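Local atomic coordinates of carbon monoxide dehydrogenase (Thermococcus sp. AM4, PDB entry 6T7J), a protein that probably catalyses the reversible oxidation of carbon monoxide to carbon dioxide at a nickel-iron-sulfur active-site cluster, here crystallised without its nickel. Residues R38-E41 with Q42-Q45; D226-S229 with G230-A234; I348-V351 with A352-Y355; I374-A378 with E379-E383. All blocks are in the same frame, centred on the assembly; numbering follows the deposited sequence.

Interaction 1: residues R38-E41 with Q42-Q45; sequences RLLE and QQPQ
Backbone bonds join Gln42 and Gln43 to the final turn of helix 35-42. Gln42 N is bonded to Arg38 O at 2.9 Å, the i to i+4 spacing of an alpha helix, and shares itself weakly with Leu39 O. One residue on, Gln43 N bonds to Leu40 O at 3.2 Å, an i to i+3 bond that tightens the winding as the helix ends.

The side chain of Gln43 makes van der Waals contacts, its polar amide lying against leucine carbons. Its chain, extended beyond CG, folds back over the last turn, where Gln43 CD lies 3.6 Å from Leu39 O. The amide then spans two leucines: Gln43 OE1 comes within 3.4 Å of Leu40 CD2, while Gln43 NE2 is 3.9 Å from Leu39 CG. Leu39 holds CG anti to its backbone nitrogen (chi1 169°), which sends CD1 toward the glutamines, and the Gln45 side chain crosses that of Leu39 at about a right angle, with Gln45 NE2 3.8 Å from Leu39 CD1.

This is the C-terminal end of a helix, running into a loop with a cis peptide bond before Pro44, and it lies against the second subunit close to a [2Fe-2S] cluster.

The polar ends serve the dimer interface and neighbouring parts of the chain. Gln42, its chain bent at chi2 (-64°), gives OE1 to the backbone N of Arg64 of the second subunit. Arg38 forms a salt bridge with Glu326 and bonds to Val76 O of the second subunit; Glu41 pairs with Lys33, and Gln45 links Lys455 to Met60 O of the second subunit.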
ATOM      1  N   ARG A  38     -15.290  -4.653 -23.313  1.00 48.37           N
ATOM      2  CA  ARG A  38     -15.335  -5.165 -21.950  1.00 46.64           C
ATOM      3  C   ARG A  38     -15.935  -4.146 -20.988  1.00 51.07           C
ATOM      4  O   ARG A  38     -16.624  -4.529 -20.034  1.00 47.52           O
ATOM      5  CB  ARG A  38     -13.933  -5.591 -21.513  1.00 50.82           C
ATOM      6  CG  ARG A  38     -13.378  -6.744 -22.349  1.00 48.96           C
ATOM      7  CD  ARG A  38     -12.063  -7.267 -21.802  1.00 47.06           C
ATOM      8  NE  ARG A  38     -11.012  -6.257 -21.873  1.00 53.45           N
ATOM      9  CZ  ARG A  38     -10.187  -6.107 -22.904  1.00 49.53           C
ATOM     10  NH1 ARG A  38     -10.287  -6.905 -23.959  1.00 48.28           N
ATOM     11  NH2 ARG A  38      -9.264  -5.155 -22.881  1.00 46.88           N
ATOM     12  N   LEU A  39     -15.704  -2.851 -21.228  1.00 51.34           N
ATOM     13  CA  LEU A  39     -16.425  -1.826 -20.480  1.00 47.72           C
ATOM     14  C   LEU A  39     -17.930  -1.984 -20.651  1.00 58.68           C
ATOM     15  O   LEU A  39     -18.686  -1.900 -19.676  1.00 59.28           O
ATOM     16  CB  LEU A  39     -15.987  -0.432 -20.925  1.00 46.83           C
ATOM     17  CG  LEU A  39     -16.861   0.706 -20.390  1.00 47.11           C
ATOM     18  CD1 LEU A  39     -16.703   0.832 -18.880  1.00 46.49           C
ATOM     19  CD2 LEU A  39     -16.537   2.026 -21.081  1.00 47.59           C
ATOM     20  N   LEU A  40     -18.381  -2.211 -21.889  1.00 56.55           N
ATOM     21  CA  LEU A  40     -19.802  -2.457 -22.124  1.00 52.80           C
ATOM     22  C   LEU A  40     -20.272  -3.705 -21.385  1.00 54.42           C
ATOM     23  O   LEU A  40     -21.390  -3.743 -20.858  1.00 56.60           O
ATOM     24  CB  LEU A  40     -20.073  -2.588 -23.624  1.00 55.21           C
ATOM     25  CG  LEU A  40     -19.968  -1.309 -24.456  1.00 52.32           C
ATOM     26  CD1 LEU A  40     -20.294  -1.590 -25.917  1.00 56.29           C
ATOM     27  CD2 LEU A  40     -20.879  -0.230 -23.895  1.00 50.32           C
ATOM     28  N   GLU A  41     -19.430  -4.739 -21.341  1.00 54.29           N
ATOM     29  CA  GLU A  41     -19.788  -5.955 -20.617  1.00 54.15           C
ATOM     30  C   GLU A  41     -19.889  -5.712 -19.114  1.00 56.71           C
ATOM     31  O   GLU A  41     -20.611  -6.436 -18.419  1.00 59.91           O
ATOM     32  CB  GLU A  41     -18.772  -7.060 -20.904  1.00 52.06           C
ATOM     33  CG  GLU A  41     -18.820  -7.599 -22.322  1.00 55.07           C
ATOM     34  CD  GLU A  41     -18.266  -9.004 -22.428  1.00 61.49           C
ATOM     35  OE1 GLU A  41     -18.188  -9.693 -21.390  1.00 64.52           O
ATOM     36  OE2 GLU A  41     -17.908  -9.422 -23.549  1.00 70.20           O
ATOM     37  N   GLN A  42     -19.174  -4.713 -18.596  1.00 63.17           N
ATOM     38  CA  GLN A  42     -19.219  -4.426 -17.167  1.00 62.16           C
ATOM     39  C   GLN A  42     -20.462  -3.648 -16.752  1.00 62.43           C
ATOM     40  O   GLN A  42     -20.775  -3.603 -15.558  1.00 68.59           O
ATOM     41  CB  GLN A  42     -17.973  -3.644 -16.741  1.00 50.74           C
ATOM     42  CG  GLN A  42     -16.696  -4.467 -16.717  1.00 51.65           C
ATOM     43  CD  GLN A  42     -16.738  -5.586 -15.693  1.00 54.48           C
ATOM     44  OE1 GLN A  42     -17.395  -5.474 -14.657  1.00 52.09           O
ATOM     45  NE2 GLN A  42     -16.034  -6.676 -15.980  1.00 54.40           N
ATOM     46  N   GLN A  43     -21.177  -3.045 -17.701  1.00 62.44           N
ATOM     47  CA  GLN A  43     -22.233  -2.126 -17.289  1.00 66.13           C
ATOM     48  C   GLN A  43     -23.558  -2.863 -17.102  1.00 67.24           C
ATOM     49  O   GLN A  43     -23.870  -3.784 -17.862  1.00 69.26           O
ATOM     50  CB  GLN A  43     -22.405  -1.013 -18.318  1.00 65.69           C
ATOM     51  CG  GLN A  43     -21.397   0.112 -18.164  1.00 66.21           C
ATOM     52  CD  GLN A  43     -21.069   0.784 -19.480  1.00 72.28           C
ATOM     53  OE1 GLN A  43     -21.366   0.252 -20.551  1.00 75.49           O
ATOM     54  NE2 GLN A  43     -20.453   1.960 -19.408  1.00 77.77           N
ATOM     55  N   PRO A  44     -24.368  -2.470 -16.102  1.00 64.68           N
ATOM     56  CA  PRO A  44     -24.098  -1.352 -15.189  1.00 66.08           C
ATOM     57  C   PRO A  44     -23.054  -1.668 -14.119  1.00 65.47           C
ATOM     58  O   PRO A  44     -23.128  -2.707 -13.460  1.00 68.23           O
ATOM     59  CB  PRO A  44     -25.463  -1.093 -14.549  1.00 61.18           C
ATOM     60  CG  PRO A  44     -26.134  -2.416 -14.568  1.00 57.97           C
ATOM     61  CD  PRO A  44     -25.673  -3.097 -15.831  1.00 68.74           C
ATOM     62  N   GLN A  45     -22.083  -0.774 -13.960  1.00 63.62           N
ATOM     63  CA  GLN A  45     -21.068  -0.942 -12.932  1.00 63.86           C
ATOM     64  C   GLN A  45     -21.634  -0.579 -11.565  1.00 65.52           C
ATOM     65  O   GLN A  45     -22.513   0.281 -11.441  1.00 62.16           O
ATOM     66  CB  GLN A  45     -19.838  -0.090 -13.250  1.00 57.07           C
ATOM     67  CG  GLN A  45     -18.992  -0.660 -14.377  1.00 54.23           C
ATOM     68  CD  GLN A  45     -17.862   0.261 -14.792  1.00 53.01           C
ATOM     69  OE1 GLN A  45     -17.969   1.482 -14.683  1.00 58.93           O
ATOM     70  NE2 GLN A  45     -16.771  -0.322 -15.274  1.00 49.01           N
TER

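Interaction 2: residues D226-S229 with G230-A234; sequences DGWS and GSMMA
Asp226 and Ser231 face each other across a turn of helix 212-242. The carboxylate, carried anti to the backbone nitrogen (chi1 180°), presents the syn side of OD1 to the serine hydroxyl. Ser231 OG donates to Asp226 OD1 over 3.0 Å, 21° out of the carboxylate plane. In the backbone, Ser231 N bonds to Asp226 O at 2.8 Å, an i to i+5 link that marks the wider pi-type turn here.

On another side of the helix Trp228 and Met232 run alongside each other, pointing the same way. Met232 is bent at chi2 (74°) and chi3, which brings Met232 CE back to the indole, 3.4 Å from Trp228 CE3 in an oblique approach. Trp183 meets the same indole edge-to-face, and Met232 also packs on Ile530 of helix 525-538.

OD2 of Asp226 is taken by Ser562 and His100. Replaced by an alanine, this residue would offer no carboxylate, which would probably leave Ser231 OG, Ser562 and His100 without the group they bond to. With three partners spread over both oxygens, this buried carboxylate is probably compensated by hydrogen bonds inside the protein, while elsewhere on the helix the indole and the Met232 methyl supply apolar contact.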
ATOM      1  N   ASP A 226       5.729  11.887  -3.702  1.00 41.49           N
ATOM      2  CA  ASP A 226       5.808  11.487  -5.105  1.00 38.91           C
ATOM      3  C   ASP A 226       6.343  12.623  -5.974  1.00 47.59           C
ATOM      4  O   ASP A 226       7.405  12.504  -6.595  1.00 43.50           O
ATOM      5  CB  ASP A 226       4.433  11.030  -5.604  1.00 42.00           C
ATOM      6  CG  ASP A 226       4.441  10.602  -7.075  1.00 45.66           C
ATOM      7  OD1 ASP A 226       5.518  10.591  -7.711  1.00 41.71           O
ATOM      8  OD2 ASP A 226       3.357  10.266  -7.599  1.00 45.48           O
ATOM      9  N   GLY A 227       5.612  13.739  -6.027  1.00 46.19           N
ATOM     10  CA  GLY A 227       5.862  14.732  -7.061  1.00 42.27           C
ATOM     11  C   GLY A 227       7.183  15.457  -6.893  1.00 45.02           C
ATOM     12  O   GLY A 227       7.941  15.618  -7.854  1.00 46.80           O
ATOM     13  N   TRP A 228       7.475  15.908  -5.678  1.00 45.76           N
ATOM     14  CA  TRP A 228       8.655  16.720  -5.418  1.00 47.96           C
ATOM     15  C   TRP A 228       9.884  15.894  -5.049  1.00 52.03           C
ATOM     16  O   TRP A 228      10.899  16.468  -4.638  1.00 53.36           O
ATOM     17  CB  TRP A 228       8.354  17.735  -4.314  1.00 44.87           C
ATOM     18  CG  TRP A 228       7.566  18.911  -4.802  1.00 55.29           C
ATOM     19  CD1 TRP A 228       6.226  19.117  -4.654  1.00 51.93           C
ATOM     20  CD2 TRP A 228       8.069  20.037  -5.529  1.00 56.42           C
ATOM     21  NE1 TRP A 228       5.863  20.306  -5.240  1.00 52.13           N
ATOM     22  CE2 TRP A 228       6.978  20.890  -5.785  1.00 55.55           C
ATOM     23  CE3 TRP A 228       9.338  20.411  -5.983  1.00 54.30           C
ATOM     24  CZ2 TRP A 228       7.114  22.092  -6.477  1.00 52.69           C
ATOM     25  CZ3 TRP A 228       9.472  21.603  -6.673  1.00 52.58           C
ATOM     26  CH2 TRP A 228       8.367  22.430  -6.912  1.00 49.80           C
ATOM     27  N   SER A 229       9.825  14.572  -5.191  1.00 44.87           N
ATOM     28  CA  SER A 229      10.971  13.737  -4.857  1.00 46.52           C
ATOM     29  C   SER A 229      11.087  12.550  -5.804  1.00 45.06           C
ATOM     30  O   SER A 229      11.983  12.519  -6.654  1.00 45.18           O
ATOM     31  CB  SER A 229      10.877  13.254  -3.409  1.00 46.13           C
ATOM     32  OG  SER A 229      11.981  12.433  -3.075  1.00 52.61           O
ATOM     33  N   GLY A 230      10.191  11.573  -5.667  1.00 44.90           N
ATOM     34  CA  GLY A 230      10.236  10.365  -6.472  1.00 43.71           C
ATOM     35  C   GLY A 230      10.151  10.611  -7.964  1.00 42.90           C
ATOM     36  O   GLY A 230      11.070  10.266  -8.711  1.00 45.83           O
ATOM     37  N   SER A 231       9.043  11.205  -8.413  1.00 44.89           N
ATOM     38  CA  SER A 231       8.924  11.574  -9.820  1.00 51.31           C
ATOM     39  C   SER A 231      10.001  12.578 -10.215  1.00 44.62           C
ATOM     40  O   SER A 231      10.536  12.526 -11.332  1.00 48.09           O
ATOM     41  CB  SER A 231       7.531  12.141 -10.095  1.00 48.34           C
ATOM     42  OG  SER A 231       6.630  11.123 -10.493  1.00 46.83           O
ATOM     43  N   MET A 232      10.334  13.496  -9.303  1.00 43.76           N
ATOM     44  CA  MET A 232      11.387  14.473  -9.563  1.00 46.45           C
ATOM     45  C   MET A 232      12.732  13.787  -9.770  1.00 50.46           C
ATOM     46  O   MET A 232      13.480  14.127 -10.695  1.00 46.91           O
ATOM     47  CB  MET A 232      11.463  15.473  -8.409  1.00 45.60           C
ATOM     48  CG  MET A 232      12.330  16.684  -8.697  1.00 46.90           C
ATOM     49  SD  MET A 232      11.539  17.846  -9.825  1.00 48.76           S
ATOM     50  CE  MET A 232      10.353  18.623  -8.736  1.00 44.07           C
ATOM     51  N   MET A 233      13.060  12.822  -8.904  1.00 46.60           N
ATOM     52  CA  MET A 233      14.290  12.057  -9.079  1.00 46.93           C
ATOM     53  C   MET A 233      14.275  11.290 -10.390  1.00 48.52           C
ATOM     54  O   MET A 233      15.285  11.244 -11.101  1.00 45.50           O
ATOM     55  CB  MET A 233      14.485  11.092  -7.914  1.00 45.50           C
ATOM     56  CG  MET A 233      15.088  11.703  -6.663  1.00 52.63           C
ATOM     57  SD  MET A 233      15.164  10.501  -5.320  1.00 56.67           S
ATOM     58  CE  MET A 233      14.717   9.013  -6.197  1.00 50.76           C
ATOM     59  N   ALA A 234      13.142  10.666 -10.719  1.00 46.30           N
ATOM     60  CA  ALA A 234      13.033   9.946 -11.982  1.00 51.69           C
ATOM     61  C   ALA A 234      13.374  10.856 -13.155  1.00 53.90           C
ATOM     62  O   ALA A 234      14.211  10.515 -13.998  1.00 53.28           O
ATOM     63  CB  ALA A 234      11.627   9.364 -12.138  1.00 51.29           C
TER

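Interaction 3: residues I348-V351 with A352-Y355; sequences IVDV and AQCY
The Tyr355 ring meets Val351 at its edge: Val351 O lies in the ring plane, 3.4 Å from Tyr355 CD1, an approach that sets a carbonyl oxygen against the positive rim of the aromatic. Val351 CG1 adds a looser apolar touch, 4.3 Å from Tyr355 CE1. Arg403 makes a cation-pi contact with the same ring, and its NH1 bonds to Cys354 O. The other flat pair is the carboxylate of Asp350 and the amide of Gln353, whose planes stand 56° apart with Asp350 OD1 and Gln353 OE1 separated by 4.1 Å.

These residues form the C-terminal end of helix 347-352, which unwinds through a type I beta turn, Ala352 to Tyr355, on the way to strand 358-361. In this alpha/beta domain the helix connects neighbouring strands of the parallel sheet, 336-339 and 358-361, and Ile348, Val349 and Ala352 rest on Val359 of the latter.

The backbone records the change of winding. Ala352 N bonds to Ile348 O at 3.0 Å, still alpha-helical. Gln353 N is shared between Val349 O and Asp350 O. Cys354 N then bonds to Val351 O at 3.0 Å, so that this one oxygen receives both an amide and the tyrosine rim.

Asp350 turns its charge to Lys74 of the second subunit in a salt bridge, tying the helix end to the dimer partner. Gln353 runs beside Val349, pointing the same way, with Gln353 OE1 4.1 Å from Val349 CG1.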
ATOM      1  N   ILE A 348      -3.589  -7.277 -23.907  1.00 47.84           N
ATOM      2  CA  ILE A 348      -2.734  -7.215 -25.089  1.00 52.46           C
ATOM      3  C   ILE A 348      -2.125  -8.571 -25.403  1.00 50.82           C
ATOM      4  O   ILE A 348      -1.748  -8.822 -26.552  1.00 50.95           O
ATOM      5  CB  ILE A 348      -1.623  -6.149 -24.945  1.00 51.78           C
ATOM      6  CG1 ILE A 348      -0.517  -6.630 -24.001  1.00 47.05           C
ATOM      7  CG2 ILE A 348      -2.204  -4.812 -24.516  1.00 51.91           C
ATOM      8  CD1 ILE A 348       0.729  -5.779 -24.046  1.00 47.60           C
ATOM      9  N   VAL A 349      -2.026  -9.465 -24.417  1.00 51.80           N
ATOM     10  CA  VAL A 349      -1.601 -10.827 -24.722  1.00 53.76           C
ATOM     11  C   VAL A 349      -2.687 -11.547 -25.511  1.00 51.86           C
ATOM     12  O   VAL A 349      -2.433 -12.082 -26.598  1.00 59.45           O
ATOM     13  CB  VAL A 349      -1.232 -11.583 -23.434  1.00 51.07           C
ATOM     14  CG1 VAL A 349      -1.174 -13.078 -23.694  1.00 49.21           C
ATOM     15  CG2 VAL A 349       0.101 -11.085 -22.907  1.00 53.56           C
ATOM     16  N   ASP A 350      -3.917 -11.537 -24.991  1.00 56.54           N
ATOM     17  CA  ASP A 350      -5.049 -12.136 -25.694  1.00 59.88           C
ATOM     18  C   ASP A 350      -5.094 -11.691 -27.147  1.00 52.95           C
ATOM     19  O   ASP A 350      -5.046 -12.516 -28.066  1.00 55.74           O
ATOM     20  CB  ASP A 350      -6.350 -11.766 -24.996  1.00 56.25           C
ATOM     21  CG  ASP A 350      -6.597 -12.598 -23.789  1.00 66.40           C
ATOM     22  OD1 ASP A 350      -6.509 -13.839 -23.839  1.00 74.93           O
ATOM     23  OD2 ASP A 350      -6.853 -11.990 -22.758  1.00 68.23           O
ATOM     24  N   VAL A 351      -5.159 -10.375 -27.363  1.00 54.39           N
ATOM     25  CA  VAL A 351      -5.194  -9.827 -28.718  1.00 52.11           C
ATOM     26  C   VAL A 351      -4.012 -10.344 -29.528  1.00 53.59           C
ATOM     27  O   VAL A 351      -4.169 -10.815 -30.663  1.00 56.45           O
ATOM     28  CB  VAL A 351      -5.219  -8.289 -28.666  1.00 47.42           C
ATOM     29  CG1 VAL A 351      -5.201  -7.703 -30.067  1.00 45.88           C
ATOM     30  CG2 VAL A 351      -6.438  -7.810 -27.896  1.00 42.56           C
ATOM     31  N   ALA A 352      -2.812 -10.302 -28.939  1.00 56.17           N
ATOM     32  CA  ALA A 352      -1.623 -10.709 -29.678  1.00 57.30           C
ATOM     33  C   ALA A 352      -1.665 -12.177 -30.067  1.00 56.65           C
ATOM     34  O   ALA A 352      -0.994 -12.572 -31.026  1.00 57.50           O
ATOM     35  CB  ALA A 352      -0.360 -10.428 -28.862  1.00 55.98           C
ATOM     36  N   GLN A 353      -2.446 -12.991 -29.355  1.00 57.14           N
ATOM     37  CA  GLN A 353      -2.526 -14.404 -29.691  1.00 58.18           C
ATOM     38  C   GLN A 353      -3.386 -14.669 -30.918  1.00 60.53           C
ATOM     39  O   GLN A 353      -3.376 -15.794 -31.429  1.00 61.56           O
ATOM     40  CB  GLN A 353      -3.048 -15.201 -28.494  1.00 64.71           C
ATOM     41  CG  GLN A 353      -1.932 -15.763 -27.625  1.00 64.97           C
ATOM     42  CD  GLN A 353      -2.405 -16.172 -26.244  1.00 67.93           C
ATOM     43  OE1 GLN A 353      -3.488 -15.788 -25.805  1.00 72.76           O
ATOM     44  NE2 GLN A 353      -1.590 -16.958 -25.550  1.00 75.27           N
ATOM     45  N   CYS A 354      -4.118 -13.672 -31.409  1.00 60.70           N
ATOM     46  CA  CYS A 354      -4.837 -13.817 -32.667  1.00 61.13           C
ATOM     47  C   CYS A 354      -4.019 -13.326 -33.854  1.00 60.99           C
ATOM     48  O   CYS A 354      -4.537 -13.278 -34.974  1.00 59.60           O
ATOM     49  CB  CYS A 354      -6.180 -13.087 -32.598  1.00 57.43           C
ATOM     50  SG  CYS A 354      -7.401 -13.906 -31.544  1.00 70.84           S
ATOM     51  N   TYR A 355      -2.763 -12.959 -33.629  1.00 60.63           N
ATOM     52  CA  TYR A 355      -1.843 -12.600 -34.700  1.00 60.36           C
ATOM     53  C   TYR A 355      -0.541 -13.361 -34.464  1.00 58.85           C
ATOM     54  O   TYR A 355      -0.487 -14.361 -33.736  1.00 55.59           O
ATOM     55  CB  TYR A 355      -1.614 -11.083 -34.754  1.00 55.62           C
ATOM     56  CG  TYR A 355      -2.862 -10.259 -34.960  1.00 60.73           C
ATOM     57  CD1 TYR A 355      -3.666  -9.898 -33.886  1.00 56.90           C
ATOM     58  CD2 TYR A 355      -3.230  -9.829 -36.229  1.00 63.64           C
ATOM     59  CE1 TYR A 355      -4.807  -9.139 -34.073  1.00 58.74           C
ATOM     60  CE2 TYR A 355      -4.368  -9.071 -36.426  1.00 58.14           C
ATOM     61  CZ  TYR A 355      -5.153  -8.730 -35.345  1.00 56.47           C
ATOM     62  OH  TYR A 355      -6.286  -7.975 -35.536  1.00 62.03           O
TER

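Interaction 4: residues I374-A378 with E379-E383; sequences IEFNA and EKADE
Phe376 reaches across a turn to Ala381, the first residue of helix 381-395. From CB the chain leaves with CG anti to the backbone nitrogen (chi1 -168°), which directs the ring to the start of the helix. Along the ring, Phe376 CE1 comes 3.6 Å from Ala381 O and Phe376 CE2 lies 4.1 Å from Ala381 CB. Phe376 CZ, the outermost atom, makes the closest touch, 3.4 Å from Ala381 CB, in an oblique approach. A serine in place of the phenylalanine would probably open a gap beside Ala381 and leave the Ala381 methyl without its ring partner.

Between these two residues the chain makes a type I beta turn from Ala378 to Ala381, held by Ala381 N bonding to Ala378 O at 3.2 Å. Lys380 occupies the N-cap position. Asn377, with CG between the backbone N and the carbonyl carbon (chi1 71°), lies alongside Lys380, with Asn377 OD1 3.7 Å from Lys380 CB, a contact without a hydrogen bond.

The turn thus carries the chain from strand 372-373, at one edge of the parallel sheet within this chain, into helix 381-395. Phe376 also packs on Leu273 of helix 271-281 and on Tyr122 from a loop, while Asp382 forms a salt bridge with Lys276 of helix 271-281.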
ATOM      1  N   ILE A 374      11.718 -12.022 -21.341  1.00 53.83           N
ATOM      2  CA  ILE A 374      13.158 -11.894 -21.546  1.00 54.53           C
ATOM      3  C   ILE A 374      13.613 -10.793 -20.594  1.00 53.95           C
ATOM      4  O   ILE A 374      13.544  -9.601 -20.908  1.00 56.09           O
ATOM      5  CB  ILE A 374      13.520 -11.584 -23.000  1.00 53.68           C
ATOM      6  CG1 ILE A 374      13.114 -12.754 -23.896  1.00 54.10           C
ATOM      7  CG2 ILE A 374      15.012 -11.321 -23.142  1.00 53.23           C
ATOM      8  CD1 ILE A 374      12.690 -12.343 -25.273  1.00 52.32           C
ATOM      9  N   GLU A 375      14.073 -11.195 -19.411  1.00 54.83           N
ATOM     10  CA  GLU A 375      14.312 -10.248 -18.330  1.00 54.40           C
ATOM     11  C   GLU A 375      15.479  -9.328 -18.658  1.00 54.31           C
ATOM     12  O   GLU A 375      16.559  -9.784 -19.048  1.00 52.78           O
ATOM     13  CB  GLU A 375      14.577 -10.992 -17.021  1.00 51.38           C
ATOM     14  CG  GLU A 375      14.421 -10.131 -15.780  1.00 49.36           C
ATOM     15  CD  GLU A 375      13.804 -10.886 -14.617  1.00 61.59           C
ATOM     16  OE1 GLU A 375      12.711 -11.465 -14.789  1.00 59.75           O
ATOM     17  OE2 GLU A 375      14.413 -10.898 -13.527  1.00 69.34           O
ATOM     18  N   PHE A 376      15.256  -8.028 -18.489  1.00 52.31           N
ATOM     19  CA  PHE A 376      16.257  -7.016 -18.783  1.00 61.09           C
ATOM     20  C   PHE A 376      17.052  -6.681 -17.530  1.00 55.74           C
ATOM     21  O   PHE A 376      16.496  -6.589 -16.431  1.00 57.65           O
ATOM     22  CB  PHE A 376      15.586  -5.756 -19.334  1.00 57.24           C
ATOM     23  CG  PHE A 376      16.543  -4.759 -19.924  1.00 57.35           C
ATOM     24  CD1 PHE A 376      17.002  -4.903 -21.223  1.00 61.37           C
ATOM     25  CD2 PHE A 376      16.973  -3.670 -19.182  1.00 61.21           C
ATOM     26  CE1 PHE A 376      17.875  -3.982 -21.772  1.00 55.26           C
ATOM     27  CE2 PHE A 376      17.848  -2.746 -19.724  1.00 61.20           C
ATOM     28  CZ  PHE A 376      18.296  -2.902 -21.022  1.00 62.27           C
ATOM     29  N   ASN A 377      18.361  -6.509 -17.701  1.00 58.28           N
ATOM     30  CA  ASN A 377      19.239  -6.063 -16.631  1.00 60.48           C
ATOM     31  C   ASN A 377      20.272  -5.112 -17.216  1.00 60.60           C
ATOM     32  O   ASN A 377      20.622  -5.205 -18.396  1.00 63.19           O
ATOM     33  CB  ASN A 377      19.922  -7.239 -15.920  1.00 61.16           C
ATOM     34  CG  ASN A 377      20.970  -7.912 -16.779  1.00 62.09           C
ATOM     35  OD1 ASN A 377      20.798  -8.057 -17.988  1.00 68.03           O
ATOM     36  ND2 ASN A 377      22.066  -8.332 -16.156  1.00 70.67           N
ATOM     37  N   ALA A 378      20.757  -4.195 -16.378  1.00 52.07           N
ATOM     38  CA  ALA A 378      21.586  -3.103 -16.879  1.00 57.33           C
ATOM     39  C   ALA A 378      22.933  -3.599 -17.394  1.00 59.93           C
ATOM     40  O   ALA A 378      23.436  -3.097 -18.406  1.00 56.68           O
ATOM     41  CB  ALA A 378      21.783  -2.054 -15.784  1.00 54.62           C
ATOM     42  N   GLU A 379      23.528  -4.588 -16.721  1.00 58.04           N
ATOM     43  CA  GLU A 379      24.908  -4.958 -17.026  1.00 59.17           C
ATOM     44  C   GLU A 379      25.047  -5.599 -18.402  1.00 61.51           C
ATOM     45  O   GLU A 379      26.076  -5.415 -19.063  1.00 61.30           O
ATOM     46  CB  GLU A 379      25.456  -5.891 -15.948  1.00 70.82           C
ATOM     47  CG  GLU A 379      26.951  -5.730 -15.712  1.00 79.22           C
ATOM     48  CD  GLU A 379      27.503  -6.748 -14.736  1.00 84.43           C
ATOM     49  OE1 GLU A 379      27.358  -6.539 -13.513  1.00 86.46           O
ATOM     50  OE2 GLU A 379      28.083  -7.757 -15.193  1.00 83.61           O
ATOM     51  N   LYS A 380      24.044  -6.351 -18.848  1.00 60.57           N
ATOM     52  CA  LYS A 380      24.049  -6.977 -20.168  1.00 61.55           C
ATOM     53  C   LYS A 380      23.010  -6.334 -21.085  1.00 60.43           C
ATOM     54  O   LYS A 380      22.405  -7.000 -21.925  1.00 59.11           O
ATOM     55  CB  LYS A 380      23.808  -8.480 -20.060  1.00 57.47           C
ATOM     56  CG  LYS A 380      24.881  -9.232 -19.285  1.00 63.15           C
ATOM     57  CD  LYS A 380      26.190  -9.291 -20.059  1.00 68.08           C
ATOM     58  CE  LYS A 380      27.314  -9.876 -19.212  1.00 61.29           C
ATOM     59  NZ  LYS A 380      28.620  -9.852 -19.933  1.00 57.07           N
ATOM     60  N   ALA A 381      22.821  -5.019 -20.939  1.00 61.61           N
ATOM     61  CA  ALA A 381      21.706  -4.330 -21.584  1.00 57.21           C
ATOM     62  C   ALA A 381      21.743  -4.488 -23.100  1.00 57.62           C
ATOM     63  O   ALA A 381      20.731  -4.834 -23.724  1.00 63.67           O
ATOM     64  CB  ALA A 381      21.722  -2.851 -21.201  1.00 59.41           C
ATOM     65  N   ASP A 382      22.900  -4.231 -23.713  1.00 58.35           N
ATOM     66  CA  ASP A 382      22.982  -4.261 -25.170  1.00 57.49           C
ATOM     67  C   ASP A 382      22.743  -5.665 -25.715  1.00 60.53           C
ATOM     68  O   ASP A 382      22.115  -5.826 -26.767  1.00 58.66           O
ATOM     69  CB  ASP A 382      24.337  -3.724 -25.628  1.00 60.12           C
ATOM     70  CG  ASP A 382      24.344  -2.213 -25.784  1.00 62.13           C
ATOM     71  OD1 ASP A 382      23.866  -1.514 -24.864  1.00 57.46           O
ATOM     72  OD2 ASP A 382      24.827  -1.723 -26.826  1.00 67.52           O
ATOM     73  N   GLU A 383      23.218  -6.694 -25.006  1.00 58.95           N
ATOM     74  CA  GLU A 383      23.009  -8.065 -25.466  1.00 57.31           C
ATOM     75  C   GLU A 383      21.533  -8.447 -25.424  1.00 55.22           C
ATOM     76  O   GLU A 383      21.011  -9.047 -26.375  1.00 57.16           O
ATOM     77  CB  GLU A 383      23.843  -9.030 -24.623  1.00 58.44           C
ATOM     78  CG  GLU A 383      25.330  -9.011 -24.947  1.00 64.86           C
ATOM     79  CD  GLU A 383      26.125  -8.107 -24.019  1.00 70.19           C
ATOM     80  OE1 GLU A 383      27.267  -8.471 -23.668  1.00 73.76           O
ATOM     81  OE2 GLU A 383      25.608  -7.034 -23.642  1.00 67.63           O
TER

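Overall arrangement
All four contacts are local, at a helix end or within a helix, but their settings differ. Interaction 2 is fully buried; interactions 1 and 3 are partly buried and interaction 4 lies at the surface. Interactions 1 and 3 both lie at C-terminal helix ends, their nearest atoms about 6 Å apart, and both reach Lys74 of the second subunit, interaction 3 by a salt bridge, interaction 1 by a weak hydrogen bond; interactions 2 and 4 touch no other chain. Interactions 3 and 4 belong to one parallel sheet region. Polar side-chain bonding within the contact appears in interaction 2, whereas the others rest on backbone bonds, with an amide against leucines in 1, a carbonyl at a ring edge in 3 and a ring on a methyl in 4.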